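Local coordinates for transcriptional regulator (PDB 2H0A), which probably regulates transcription as a CcpA-like repressor, with a periplasmic-binding-protein-like core that, as in relatives, would respond to an effector, at residues Val82-Gln87 against Ala238-Leu243; Arg16-Ile21 against Tyr30-Phe35; Glu78-Leu83 against Glu246-Tyr251; Asn98-Arg103 against Phe260-Val265. All coordinates share one frame; numbering follows the deposited sequence.

Contact 1. Residues Val82-Gln87 against Ala238-Leu243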
loop_
_atom_site.group_PDB
_atom_site.type_symbol
_atom_site.label_atom_id
_atom_site.label_comp_id
_atom_site.label_asym_id
_atom_site.label_seq_id
_atom_site.Cartn_x
_atom_site.Cartn_y
_atom_site.Cartn_z
ATOM N N VAL A 82 25.894 -3.915 -3.221
ATOM C CA VAL A 82 25.778 -4.547 -1.916
ATOM C C VAL A 82 24.301 -4.716 -1.565
ATOM O O VAL A 82 23.546 -3.742 -1.532
ATOM C CB VAL A 82 26.483 -3.702 -0.827
ATOM C CG1 VAL A 82 25.946 -2.286 -0.840
ATOM C CG2 VAL A 82 26.284 -4.335 0.539
ATOM N N LEU A 83 23.897 -5.961 -1.321
ATOM C CA LEU A 83 22.515 -6.289 -0.972
ATOM C C LEU A 83 22.258 -6.146 0.519
ATOM O O LEU A 83 23.120 -6.461 1.334
ATOM C CB LEU A 83 22.191 -7.730 -1.363
ATOM C CG LEU A 83 22.078 -8.117 -2.831
ATOM C CD1 LEU A 83 21.878 -9.618 -2.929
ATOM C CD2 LEU A 83 20.909 -7.392 -3.468
ATOM N N VAL A 84 21.069 -5.675 0.872
ATOM C CA VAL A 84 20.699 -5.533 2.267
ATOM C C VAL A 84 19.311 -6.126 2.436
ATOM O O VAL A 84 18.422 -5.874 1.624
ATOM C CB VAL A 84 20.699 -4.054 2.730
ATOM C CG1 VAL A 84 19.712 -3.241 1.916
ATOM C CG2 VAL A 84 20.361 -3.981 4.219
ATOM N N ASP A 85 19.139 -6.919 3.492
ATOM C CA ASP A 85 17.878 -7.592 3.772
ATOM C C ASP A 85 17.686 -8.677 2.726
ATOM O O ASP A 85 16.574 -9.139 2.484
ATOM C CB ASP A 85 16.709 -6.614 3.710
ATOM C CG ASP A 85 15.400 -7.256 4.108
ATOM O OD1 ASP A 85 15.248 -7.602 5.297
ATOM O OD2 ASP A 85 14.527 -7.430 3.233
ATOM N N ALA A 86 18.791 -9.067 2.097
ATOM C CA ALA A 86 18.793 -10.101 1.065
ATOM C C ALA A 86 20.132 -10.825 1.092
ATOM O O ALA A 86 21.084 -10.345 1.701
ATOM C CB ALA A 86 18.565 -9.472 -0.307
ATOM N N GLN A 87 20.198 -11.982 0.441
ATOM C CA GLN A 87 21.428 -12.764 0.389
ATOM C C GLN A 87 21.731 -13.187 -1.033
ATOM O O GLN A 87 20.826 -13.477 -1.810
ATOM C CB GLN A 87 21.322 -14.025 1.238
ATOM C CG GLN A 87 21.164 -13.791 2.710
ATOM C CD GLN A 87 21.220 -15.088 3.479
ATOM O OE1 GLN A 87 22.225 -15.795 3.440
ATOM N NE2 GLN A 87 20.135 -15.417 4.177
ATOM N N ALA A 238 23.091 0.918 7.734
ATOM C CA ALA A 238 24.421 1.467 8.013
ATOM C C ALA A 238 25.518 0.466 7.651
ATOM O O ALA A 238 26.530 0.835 7.067
ATOM C CB ALA A 238 24.538 1.849 9.488
ATOM N N ARG A 239 25.322 -0.803 7.998
ATOM C CA ARG A 239 26.314 -1.822 7.669
ATOM C C ARG A 239 26.386 -1.985 6.159
ATOM O O ARG A 239 27.469 -2.125 5.589
ATOM C CB ARG A 239 25.957 -3.164 8.319
ATOM C CG ARG A 239 26.886 -4.315 7.927
ATOM C CD ARG A 239 28.365 -3.971 8.177
ATOM N NE ARG A 239 28.603 -3.576 9.566
ATOM C CZ ARG A 239 29.763 -3.129 10.031
ATOM N NH1 ARG A 239 30.806 -3.017 9.216
ATOM N NH2 ARG A 239 29.872 -2.779 11.303
ATOM N N ALA A 240 25.222 -1.966 5.515
ATOM C CA ALA A 240 25.142 -2.084 4.064
ATOM C C ALA A 240 25.927 -0.944 3.414
ATOM O O ALA A 240 26.618 -1.136 2.417
ATOM C CB ALA A 240 23.699 -2.022 3.630
ATOM N N ALA A 241 25.811 0.247 3.988
ATOM C CA ALA A 241 26.520 1.403 3.465
ATOM C C ALA A 241 28.040 1.238 3.610
ATOM O O ALA A 241 28.783 1.434 2.645
ATOM C CB ALA A 241 26.052 2.671 4.186
ATOM N N GLN A 242 28.496 0.871 4.808
ATOM C CA GLN A 242 29.923 0.695 5.070
ATOM C C GLN A 242 30.589 -0.279 4.113
ATOM O O GLN A 242 31.656 0.008 3.581
ATOM C CB GLN A 242 30.155 0.225 6.507
ATOM C CG GLN A 242 31.629 -0.034 6.844
ATOM C CD GLN A 242 32.498 1.228 6.854
ATOM O OE1 GLN A 242 33.720 1.147 6.690
ATOM N NE2 GLN A 242 31.877 2.389 7.064
ATOM N N LEU A 243 29.966 -1.432 3.902
ATOM C CA LEU A 243 30.510 -2.436 2.994
ATOM C C LEU A 243 30.668 -1.819 1.624
ATOM O O LEU A 243 31.693 -1.998 0.972
ATOM C CB LEU A 243 29.577 -3.649 2.889
ATOM C CG LEU A 243 29.430 -4.577 4.097
ATOM C CD1 LEU A 243 28.243 -5.488 3.892
ATOM C CD2 LEU A 243 30.694 -5.388 4.286
#
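Ala240 turns its methyl group straight onto Val84, and the backbones come nearest here, with Val84 CA and Ala240 CA 5.9 Å apart. Ala240 CB lies 3.7 Å from Val84 CB and 3.9 Å from Val84 CG2, a fit that a methyl permits because it adds little bulk between strand and helix. Two residues earlier on the strand, Val82 straddles the backbone of the same helical residue. Its chi1 of 55° places CG1 between the backbone N and the carbonyl carbon and CG2 opposite N, which brings both branches to one carbonyl: CG1 reaches to 3.5 Å of Ala240 O, and CG2 stands 3.7 Å from that oxygen.

The segment axes run almost exactly antiparallel, at 174° and 8.4 Å apart. This is the layering of an alpha/beta sandwich, here in the N-terminal lobe of the periplasmic-binding-protein-like fold: strand 81-84 is flanked by strands 58-62 and 92-96, and helix 233-248 runs along its face in the reverse direction. Ile60 and Val94 also touch Val84, enclosing the valine within the hydrophobic layer.

Toward Leu243 the fit is slacker. Leu243 CB and CD1 both lie 4.1 Å from Val82 CG2, the side chains crossing at about a right angle. On the solvent side, Arg239 carries its guanidinium away from the strand, while at the far end of the other segment Gln87 is exposed. Just past the strand, Asp85 OD2 is hydrogen-bonded to Ser63 OG.

Contact 2. Residues Arg16-Ile21 against Tyr30-Phe35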
loop_
_atom_site.group_PDB
_atom_site.type_symbol
_atom_site.label_atom_id
_atom_site.label_comp_id
_atom_site.label_asym_id
_atom_site.label_seq_id
_atom_site.Cartn_x
_atom_site.Cartn_y
_atom_site.Cartn_z
ATOM N N ARG A 16 13.492 3.470 7.862
ATOM C CA ARG A 16 14.551 3.177 8.829
ATOM C C ARG A 16 15.816 2.668 8.159
ATOM O O ARG A 16 16.919 2.959 8.611
ATOM C CB ARG A 16 14.084 2.131 9.838
ATOM C CG ARG A 16 12.842 2.512 10.615
ATOM C CD ARG A 16 12.339 1.312 11.397
ATOM N NE ARG A 16 13.333 0.851 12.360
ATOM C CZ ARG A 16 13.281 -0.314 12.998
ATOM N NH1 ARG A 16 12.275 -1.150 12.778
ATOM N NH2 ARG A 16 14.241 -0.640 13.849
ATOM N N LEU A 17 15.643 1.906 7.085
ATOM C CA LEU A 17 16.760 1.330 6.348
ATOM C C LEU A 17 17.616 2.425 5.735
ATOM O O LEU A 17 18.840 2.391 5.825
ATOM C CB LEU A 17 16.237 0.408 5.247
ATOM C CG LEU A 17 17.182 -0.703 4.791
ATOM C CD1 LEU A 17 17.390 -1.682 5.941
ATOM C CD2 LEU A 17 16.598 -1.429 3.595
ATOM N N VAL A 18 16.958 3.404 5.125
ATOM C CA VAL A 18 17.636 4.521 4.478
ATOM C C VAL A 18 18.207 5.505 5.486
ATOM O O VAL A 18 19.234 6.131 5.238
ATOM C CB VAL A 18 16.682 5.269 3.545
ATOM C CG1 VAL A 18 17.340 6.542 3.053
ATOM C CG2 VAL A 18 16.295 4.383 2.372
ATOM N N GLU A 19 17.536 5.664 6.620
ATOM C CA GLU A 19 18.050 6.560 7.641
ATOM C C GLU A 19 19.391 5.973 8.043
ATOM O O GLU A 19 20.353 6.703 8.293
ATOM C CB GLU A 19 17.124 6.598 8.855
ATOM C CG GLU A 19 17.588 7.552 9.953
ATOM C CD GLU A 19 16.614 7.622 11.125
ATOM O OE1 GLU A 19 15.435 7.969 10.896
ATOM O OE2 GLU A 19 17.027 7.333 12.274
ATOM N N GLY A 20 19.444 4.641 8.086
ATOM C CA GLY A 20 20.664 3.948 8.448
ATOM C C GLY A 20 21.766 4.162 7.430
ATOM O O GLY A 20 22.927 4.306 7.795
ATOM N N ILE A 21 21.401 4.184 6.152
ATOM C CA ILE A 21 22.359 4.384 5.068
ATOM C C ILE A 21 22.806 5.838 4.995
ATOM O O ILE A 21 23.998 6.123 4.882
ATOM C CB ILE A 21 21.748 4.004 3.706
ATOM C CG1 ILE A 21 21.444 2.505 3.666
ATOM C CG2 ILE A 21 22.690 4.398 2.595
ATOM C CD1 ILE A 21 20.709 2.052 2.429
ATOM N N TYR A 30 29.044 11.349 0.662
ATOM C CA TYR A 30 28.442 10.748 -0.523
ATOM C C TYR A 30 26.977 11.155 -0.587
ATOM O O TYR A 30 26.342 11.372 0.447
ATOM C CB TYR A 30 28.533 9.217 -0.490
ATOM C CG TYR A 30 29.823 8.645 -1.032
ATOM C CD1 TYR A 30 31.008 8.725 -0.301
ATOM C CD2 TYR A 30 29.857 8.015 -2.273
ATOM C CE1 TYR A 30 32.199 8.188 -0.794
ATOM C CE2 TYR A 30 31.042 7.478 -2.778
ATOM C CZ TYR A 30 32.206 7.566 -2.033
ATOM O OH TYR A 30 33.372 7.030 -2.522
ATOM N N ASP A 31 26.448 11.272 -1.800
ATOM C CA ASP A 31 25.049 11.639 -1.987
ATOM C C ASP A 31 24.227 10.383 -2.226
ATOM O O ASP A 31 24.706 9.428 -2.833
ATOM C CB ASP A 31 24.891 12.598 -3.174
ATOM C CG ASP A 31 25.127 14.049 -2.787
ATOM O OD2 ASP A 31 24.167 14.849 -2.861
ATOM N N LEU A 32 22.987 10.388 -1.753
ATOM C CA LEU A 32 22.120 9.229 -1.910
ATOM C C LEU A 32 21.013 9.437 -2.941
ATOM O O LEU A 32 20.251 10.400 -2.866
ATOM C CB LEU A 32 21.498 8.874 -0.561
ATOM C CG LEU A 32 20.856 7.493 -0.459
ATOM C CD1 LEU A 32 21.913 6.431 -0.720
ATOM C CD2 LEU A 32 20.238 7.317 0.921
ATOM N N ALA A 33 20.927 8.523 -3.903
ATOM C CA ALA A 33 19.906 8.594 -4.943
ATOM C C ALA A 33 18.885 7.476 -4.750
ATOM O O ALA A 33 19.154 6.308 -5.031
ATOM C CB ALA A 33 20.549 8.493 -6.316
ATOM N N LEU A 34 17.708 7.853 -4.273
ATOM C CA LEU A 34 16.629 6.911 -4.004
ATOM C C LEU A 34 15.901 6.505 -5.288
ATOM O O LEU A 34 15.364 7.351 -5.994
ATOM C CB LEU A 34 15.644 7.560 -3.032
ATOM C CG LEU A 34 15.009 6.723 -1.925
ATOM C CD1 LEU A 34 14.081 7.614 -1.106
ATOM C CD2 LEU A 34 14.250 5.551 -2.521
ATOM N N PHE A 35 15.875 5.214 -5.590
ATOM C CA PHE A 35 15.195 4.747 -6.790
ATOM C C PHE A 35 14.085 3.736 -6.516
ATOM O O PHE A 35 14.293 2.537 -6.678
ATOM C CB PHE A 35 16.194 4.123 -7.777
ATOM C CG PHE A 35 17.115 5.118 -8.430
ATOM C CD1 PHE A 35 16.654 6.374 -8.822
ATOM C CD2 PHE A 35 18.445 4.786 -8.684
ATOM C CE1 PHE A 35 17.506 7.283 -9.456
ATOM C CE2 PHE A 35 19.301 5.688 -9.318
#
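Leu32 reaches from its strand with both methyls and meets Val18 and Ile21, neighbours on one side of a helix. Strand 2-6, helix 12-25 and strand 31-34 form a beta-alpha-beta crossover, the repeated unit of this Rossmann-like lobe, and the contact packs its helix against its second strand, an outermost strand of the sheet within the chain. The backbones stay well apart, with Ile21 CA and Leu32 CA separated by 8.5 Å, and side chains alone span the interval.

The leucine does most of this bridging. Its CG is held opposite the backbone N (chi1 -165°), which extends the stem toward the helix, and chi2 of 61° turns the fork so that CD2 reaches Val18 and both methyls face Ile21 CG2. CD2 meets Val18 CG1 at 3.7 Å, the closest approach across the contact. That valine branch is the one lying trans to its own N (chi1 171°), and the two side chains meet at a slant.

Ile21 uses its short branch. CG2 takes the position trans to N and faces the leucine fork, whereas the longer CG1-CD1 arm leads off and makes no contact with the strand. Leu5, Glu22 and Leu25 also touch Leu32, so the adjacent strand 2-6 and the following turn of the helix add to its surroundings. At the start of the helical segment Arg16 points elsewhere: its guanidinium forms a salt bridge with Glu234 and hydrogen bonds to the carbonyls of Asp216 and Gln231. Ile21 CG2 lies 4.0 Å from Leu32 CD1 and 4.2 Å from Leu32 CD2, almost evenly between the two methyls.

Contact 3. Residues Glu78-Leu83 against Glu246-Tyr251; sequences ERPVVL and ERMRGY
A helix end closed by a Schellman motif receives the ring of Pro80, which packs on Arg247 and Met248 in the last helical turn. The proline CG stands 3.7 Å from Met248 CG, the side chains crossing at about a right angle. Its CB lies 4.1 Å from both CB and CG of Arg247, so the arginine offers its aliphatic stem to the ring and keeps its charge away from it.

A bend at chi2 (96°) turns the rest of the Arg247 chain off the proline. Outside the two segments, its NH1 forms a salt bridge with Asp92 OD1, and NE makes a weak hydrogen bond to Tyr251 O. One face of the guanidinium is covered by Tyr251 CE2, 3.7 Å above the plane and over its centre, which together with the pairing to Asp92 should restrain its rotation.

In the Schellman motif, Tyr251 N bonds to Glu246 O at 2.9 Å and Gly250 N to Arg247 O at 3.2 Å, with Gly250 at positive phi (93°) as the C-prime residue. This is the reversal that swings Tyr251 back over the arginine.

No residue of this meeting is fully buried. It lies at the outer end of the N-terminal lobe, where Pro80 leads into strand 81-84, between strands 58-62 and 92-96, and where helix 233-248 ends against this part of the sheet, with Met248 also touching Tyr30, just ahead of strand 31-34.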
loop_
_atom_site.group_PDB
_atom_site.type_symbol
_atom_site.label_atom_id
_atom_site.label_comp_id
_atom_site.label_asym_id
_atom_site.label_seq_id
_atom_site.Cartn_x
_atom_site.Cartn_y
_atom_site.Cartn_z
ATOM N N GLU A 78 28.899 -2.082 -13.824
ATOM C CA GLU A 78 30.290 -2.282 -13.433
ATOM C C GLU A 78 30.464 -1.761 -12.009
ATOM O O GLU A 78 31.461 -2.043 -11.342
ATOM C CB GLU A 78 31.226 -1.519 -14.381
ATOM C CG GLU A 78 31.910 -2.373 -15.453
ATOM C CD GLU A 78 33.092 -3.176 -14.917
ATOM O OE1 GLU A 78 32.876 -4.114 -14.120
ATOM O OE2 GLU A 78 34.243 -2.862 -15.292
ATOM N N ARG A 79 29.481 -0.991 -11.554
ATOM C CA ARG A 79 29.502 -0.434 -10.209
ATOM C C ARG A 79 29.372 -1.542 -9.167
ATOM O O ARG A 79 28.771 -2.590 -9.425
ATOM C CB ARG A 79 28.345 0.551 -10.011
ATOM C CG ARG A 79 28.379 1.808 -10.870
ATOM C CD ARG A 79 29.698 2.546 -10.745
ATOM N NE ARG A 79 30.639 2.138 -11.784
ATOM C CZ ARG A 79 30.492 2.420 -13.076
ATOM N NH1 ARG A 79 29.441 3.116 -13.493
ATOM N N PRO A 80 29.948 -1.330 -7.975
ATOM C CA PRO A 80 29.864 -2.335 -6.913
ATOM C C PRO A 80 28.437 -2.372 -6.353
ATOM O O PRO A 80 27.793 -1.329 -6.195
ATOM C CB PRO A 80 30.881 -1.836 -5.892
ATOM C CG PRO A 80 30.827 -0.343 -6.071
ATOM C CD PRO A 80 30.812 -0.206 -7.572
ATOM N N VAL A 81 27.944 -3.570 -6.059
ATOM C CA VAL A 81 26.594 -3.715 -5.532
ATOM C C VAL A 81 26.569 -4.484 -4.212
ATOM O O VAL A 81 27.149 -5.565 -4.091
ATOM C CB VAL A 81 25.681 -4.436 -6.550
ATOM C CG1 VAL A 81 24.257 -4.481 -6.030
ATOM N N VAL A 82 25.894 -3.915 -3.221
ATOM C CA VAL A 82 25.778 -4.547 -1.916
ATOM C C VAL A 82 24.301 -4.716 -1.565
ATOM O O VAL A 82 23.546 -3.742 -1.532
ATOM C CB VAL A 82 26.483 -3.702 -0.827
ATOM C CG1 VAL A 82 25.946 -2.286 -0.840
ATOM C CG2 VAL A 82 26.284 -4.335 0.539
ATOM N N LEU A 83 23.897 -5.961 -1.321
ATOM C CA LEU A 83 22.515 -6.289 -0.972
ATOM C C LEU A 83 22.258 -6.146 0.519
ATOM O O LEU A 83 23.120 -6.461 1.334
ATOM C CB LEU A 83 22.191 -7.730 -1.363
ATOM C CG LEU A 83 22.078 -8.117 -2.831
ATOM C CD1 LEU A 83 21.878 -9.618 -2.929
ATOM C CD2 LEU A 83 20.909 -7.392 -3.468
ATOM N N GLU A 246 33.664 0.493 1.487
ATOM C CA GLU A 246 34.879 -0.303 1.448
ATOM C C GLU A 246 35.116 -0.742 0.017
ATOM O O GLU A 246 36.225 -0.650 -0.498
ATOM C CB GLU A 246 34.742 -1.516 2.371
ATOM C CG GLU A 246 34.982 -1.195 3.839
ATOM C CD GLU A 246 34.318 -2.183 4.784
ATOM O OE1 GLU A 246 34.028 -3.323 4.368
ATOM O OE2 GLU A 246 34.091 -1.818 5.955
ATOM N N ARG A 247 34.054 -1.192 -0.631
ATOM C CA ARG A 247 34.151 -1.648 -2.001
ATOM C C ARG A 247 34.381 -0.478 -2.967
ATOM O O ARG A 247 35.193 -0.575 -3.889
ATOM C CB ARG A 247 32.880 -2.409 -2.377
ATOM C CG ARG A 247 33.155 -3.740 -3.042
ATOM C CD ARG A 247 33.130 -4.911 -2.069
ATOM N NE ARG A 247 34.028 -5.974 -2.517
ATOM C CZ ARG A 247 33.873 -7.266 -2.249
ATOM N NH1 ARG A 247 32.850 -7.696 -1.532
ATOM N NH2 ARG A 247 34.755 -8.137 -2.703
ATOM N N MET A 248 33.671 0.628 -2.755
ATOM C CA MET A 248 33.831 1.787 -3.626
ATOM C C MET A 248 35.221 2.377 -3.459
ATOM O O MET A 248 35.730 3.054 -4.351
ATOM C CB MET A 248 32.772 2.860 -3.330
ATOM C CG MET A 248 31.344 2.477 -3.736
ATOM S SD MET A 248 30.165 3.857 -3.757
ATOM C CE MET A 248 30.286 4.480 -2.087
ATOM N N ARG A 249 35.839 2.104 -2.313
ATOM C CA ARG A 249 37.176 2.613 -2.020
ATOM C C ARG A 249 38.283 1.626 -2.361
ATOM O O ARG A 249 39.363 1.669 -1.776
ATOM C CB ARG A 249 37.271 3.028 -0.551
ATOM C CG ARG A 249 36.574 4.349 -0.265
ATOM C CD ARG A 249 36.339 4.565 1.216
ATOM N NE ARG A 249 36.060 5.963 1.518
ATOM C CZ ARG A 249 35.715 6.407 2.719
ATOM N NH1 ARG A 249 35.600 5.557 3.730
ATOM N NH2 ARG A 249 35.505 7.701 2.918
ATOM N N GLY A 250 38.003 0.726 -3.300
ATOM C CA GLY A 250 39.012 -0.220 -3.736
ATOM C C GLY A 250 39.125 -1.590 -3.104
ATOM O O GLY A 250 39.973 -2.374 -3.529
ATOM N N TYR A 251 38.298 -1.907 -2.113
ATOM C CA TYR A 251 38.392 -3.224 -1.480
ATOM C C TYR A 251 38.091 -4.380 -2.433
ATOM O O TYR A 251 37.065 -4.398 -3.114
ATOM C CB TYR A 251 37.460 -3.337 -0.268
ATOM C CG TYR A 251 37.459 -4.741 0.288
ATOM C CD1 TYR A 251 38.582 -5.250 0.937
ATOM C CD2 TYR A 251 36.393 -5.603 0.048
ATOM C CE1 TYR A 251 38.648 -6.582 1.320
ATOM C CE2 TYR A 251 36.449 -6.941 0.426
ATOM C CZ TYR A 251 37.584 -7.424 1.057
ATOM O OH TYR A 251 37.665 -8.756 1.390
#

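Contact 4. Residues Asn98-Arg103 against Phe260-Val265; sequences NRLGGR and FEPVLV
Glu261 OE2 forms a salt bridge with Arg259 NH2, a neighbour in its own strand, and the same oxygen lies 3.8 Å from Leu100 CD2, a van der Waals contact across to the helix. The pairing with Arg259 probably steadies the carboxylate; the extended glutamate chain runs past the leucine at a slant, touching CD2 with CB, CG and CD as well as with its oxygen. These residues lie at the junction of the two lobes of a periplasmic-binding-protein-like fold. Strand 257-265 passes from one lobe into the other, as the crossover segments of this family do, and is interrupted near Pro262 before resuming as strand 263-265; helix 99-109 packs beside the interruption.

Leu100 aims at this segment because its CG stands opposite the backbone N (chi1 172°). One methyl, CD2, serves the glutamate and also approaches Pro262 CD at 4.3 Å. Behind the leucine, the guanidinium of Arg103 lies flat over Leu100 CA, which sits 3.8 Å above the plane and over its centre. The backbone N of Leu100 is hydrogen-bonded to Asp97 OD1.

The buried half of the contact belongs to Pro262 and Gly101. Leu96 and Ile229 touch the proline too, placing its ring between the strands on either side of strand 257-265 and the helix. Gly101, at positive phi (103°), has no side chain to hold the ring off, and the CA atoms of Gly101 and Pro262 are 5.7 Å apart. Pro262 CG lies 3.5 Å from Leu100 O and 3.8 Å from Gly101 CA.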
loop_
_atom_site.group_PDB
_atom_site.type_symbol
_atom_site.label_atom_id
_atom_site.label_comp_id
_atom_site.label_asym_id
_atom_site.label_seq_id
_atom_site.Cartn_x
_atom_site.Cartn_y
_atom_site.Cartn_z
ATOM N N ASN A 98 15.774 -14.236 10.300
ATOM C CA ASN A 98 14.336 -14.233 10.540
ATOM C C ASN A 98 13.777 -15.507 11.148
ATOM O O ASN A 98 12.748 -15.459 11.812
ATOM C CB ASN A 98 13.590 -13.918 9.243
ATOM C CG ASN A 98 13.458 -12.427 8.998
ATOM O OD1 ASN A 98 12.631 -11.753 9.621
ATOM N ND2 ASN A 98 14.284 -11.900 8.101
ATOM N N ARG A 99 14.435 -16.642 10.915
ATOM C CA ARG A 99 13.966 -17.912 11.473
ATOM C C ARG A 99 14.094 -17.786 12.981
ATOM O O ARG A 99 13.201 -18.174 13.734
ATOM C CB ARG A 99 14.809 -19.083 10.973
ATOM C CG ARG A 99 14.084 -20.412 11.046
ATOM C CD ARG A 99 15.044 -21.576 10.979
ATOM N NE ARG A 99 14.354 -22.842 10.738
ATOM C CZ ARG A 99 13.819 -23.194 9.570
ATOM N NH1 ARG A 99 13.893 -22.377 8.520
ATOM N NH2 ARG A 99 13.214 -24.368 9.452
ATOM N N LEU A 100 15.231 -17.259 13.415
ATOM C CA LEU A 100 15.450 -17.002 14.822
ATOM C C LEU A 100 14.562 -15.771 14.979
ATOM O O LEU A 100 14.494 -14.927 14.077
ATOM C CB LEU A 100 16.911 -16.633 15.066
ATOM C CG LEU A 100 17.270 -16.138 16.465
ATOM C CD1 LEU A 100 17.255 -17.303 17.436
ATOM C CD2 LEU A 100 18.635 -15.494 16.439
ATOM N N GLY A 101 13.877 -15.639 16.101
ATOM C CA GLY A 101 13.000 -14.486 16.225
ATOM C C GLY A 101 11.618 -15.039 15.990
ATOM O O GLY A 101 10.668 -14.695 16.686
ATOM N N GLY A 102 11.510 -15.894 14.976
ATOM C CA GLY A 102 10.253 -16.559 14.728
ATOM C C GLY A 102 10.213 -17.487 15.928
ATOM O O GLY A 102 9.170 -17.727 16.534
ATOM N N ARG A 103 11.397 -17.984 16.284
ATOM C CA ARG A 103 11.562 -18.877 17.423
ATOM C C ARG A 103 11.477 -18.080 18.709
ATOM O O ARG A 103 10.884 -18.533 19.683
ATOM C CB ARG A 103 12.905 -19.607 17.356
ATOM C CG ARG A 103 13.032 -20.562 16.189
ATOM C CD ARG A 103 14.088 -21.612 16.460
ATOM N NE ARG A 103 15.425 -21.039 16.565
ATOM C CZ ARG A 103 16.217 -20.782 15.528
ATOM N NH1 ARG A 103 15.812 -21.050 14.293
ATOM N NH2 ARG A 103 17.423 -20.264 15.728
ATOM N N PHE A 260 22.480 -10.246 11.008
ATOM C CA PHE A 260 22.015 -9.585 12.215
ATOM C C PHE A 260 21.028 -10.488 12.946
ATOM O O PHE A 260 20.501 -11.430 12.361
ATOM C CB PHE A 260 21.352 -8.246 11.862
ATOM C CG PHE A 260 22.329 -7.152 11.525
ATOM C CD1 PHE A 260 23.095 -7.211 10.364
ATOM C CD2 PHE A 260 22.492 -6.061 12.377
ATOM C CE1 PHE A 260 24.005 -6.199 10.054
ATOM C CE2 PHE A 260 23.403 -5.039 12.076
ATOM C CZ PHE A 260 24.158 -5.109 10.915
ATOM N N GLU A 261 20.790 -10.216 14.226
ATOM C CA GLU A 261 19.851 -11.019 15.007
ATOM C C GLU A 261 18.777 -10.143 15.623
ATOM O O GLU A 261 19.057 -9.061 16.122
ATOM C CB GLU A 261 20.554 -11.783 16.142
ATOM C CG GLU A 261 21.647 -12.753 15.712
ATOM C CD GLU A 261 22.150 -13.624 16.867
ATOM O OE1 GLU A 261 22.320 -13.096 17.992
ATOM O OE2 GLU A 261 22.387 -14.835 16.647
ATOM N N PRO A 262 17.524 -10.607 15.593
ATOM C CA PRO A 262 16.404 -9.863 16.161
ATOM C C PRO A 262 16.347 -10.133 17.662
ATOM O O PRO A 262 16.923 -11.107 18.142
ATOM C CB PRO A 262 15.213 -10.439 15.415
ATOM C CG PRO A 262 15.601 -11.877 15.283
ATOM C CD PRO A 262 17.051 -11.801 14.872
ATOM N N VAL A 263 15.660 -9.280 18.406
ATOM C CA VAL A 263 15.583 -9.472 19.844
ATOM C C VAL A 263 14.190 -9.150 20.355
ATOM O O VAL A 263 13.542 -8.220 19.877
ATOM C CB VAL A 263 16.622 -8.574 20.575
ATOM C CG1 VAL A 263 16.298 -7.107 20.334
ATOM C CG2 VAL A 263 16.637 -8.881 22.063
ATOM N N LEU A 264 13.734 -9.920 21.332
ATOM C CA LEU A 264 12.416 -9.706 21.907
ATOM C C LEU A 264 12.438 -8.489 22.810
ATOM O O LEU A 264 13.350 -8.318 23.619
ATOM C CB LEU A 264 11.998 -10.920 22.740
ATOM C CG LEU A 264 10.526 -11.162 23.120
ATOM C CD1 LEU A 264 10.488 -11.941 24.428
ATOM C CD2 LEU A 264 9.768 -9.872 23.285
ATOM N N VAL A 265 11.435 -7.637 22.670
ATOM C CA VAL A 265 11.322 -6.466 23.523
ATOM C C VAL A 265 9.911 -6.542 24.096
ATOM O O VAL A 265 8.940 -6.400 23.361
ATOM C CB VAL A 265 11.508 -5.151 22.726
ATOM C CG1 VAL A 265 11.489 -3.949 23.680
ATOM C CG2 VAL A 265 12.816 -5.200 21.940
#

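In the fold
From the N terminus, contact 2 comes first and closes the shortest loop, eight residues within a beta-alpha-beta unit, before any other contact opens. Contacts 3 and 1 then start from one strand, sharing Val82 and Leu83, and return on helix 233-248; the loop of contact 1 closes first, so it nests inside that of contact 3. Contact 4 opens after both have opened and closes on strand 257-265 after both have closed, crossing them. Contacts 1, 2 and 3 lie within the N-terminal lobe and tie helices 12-25 and 233-248 to its sheet, with Ala238 CB against Gly20 O linking contacts 1 and 2. Arg239 against Phe260 joins contact 1 to contact 4, at the passage between lobes.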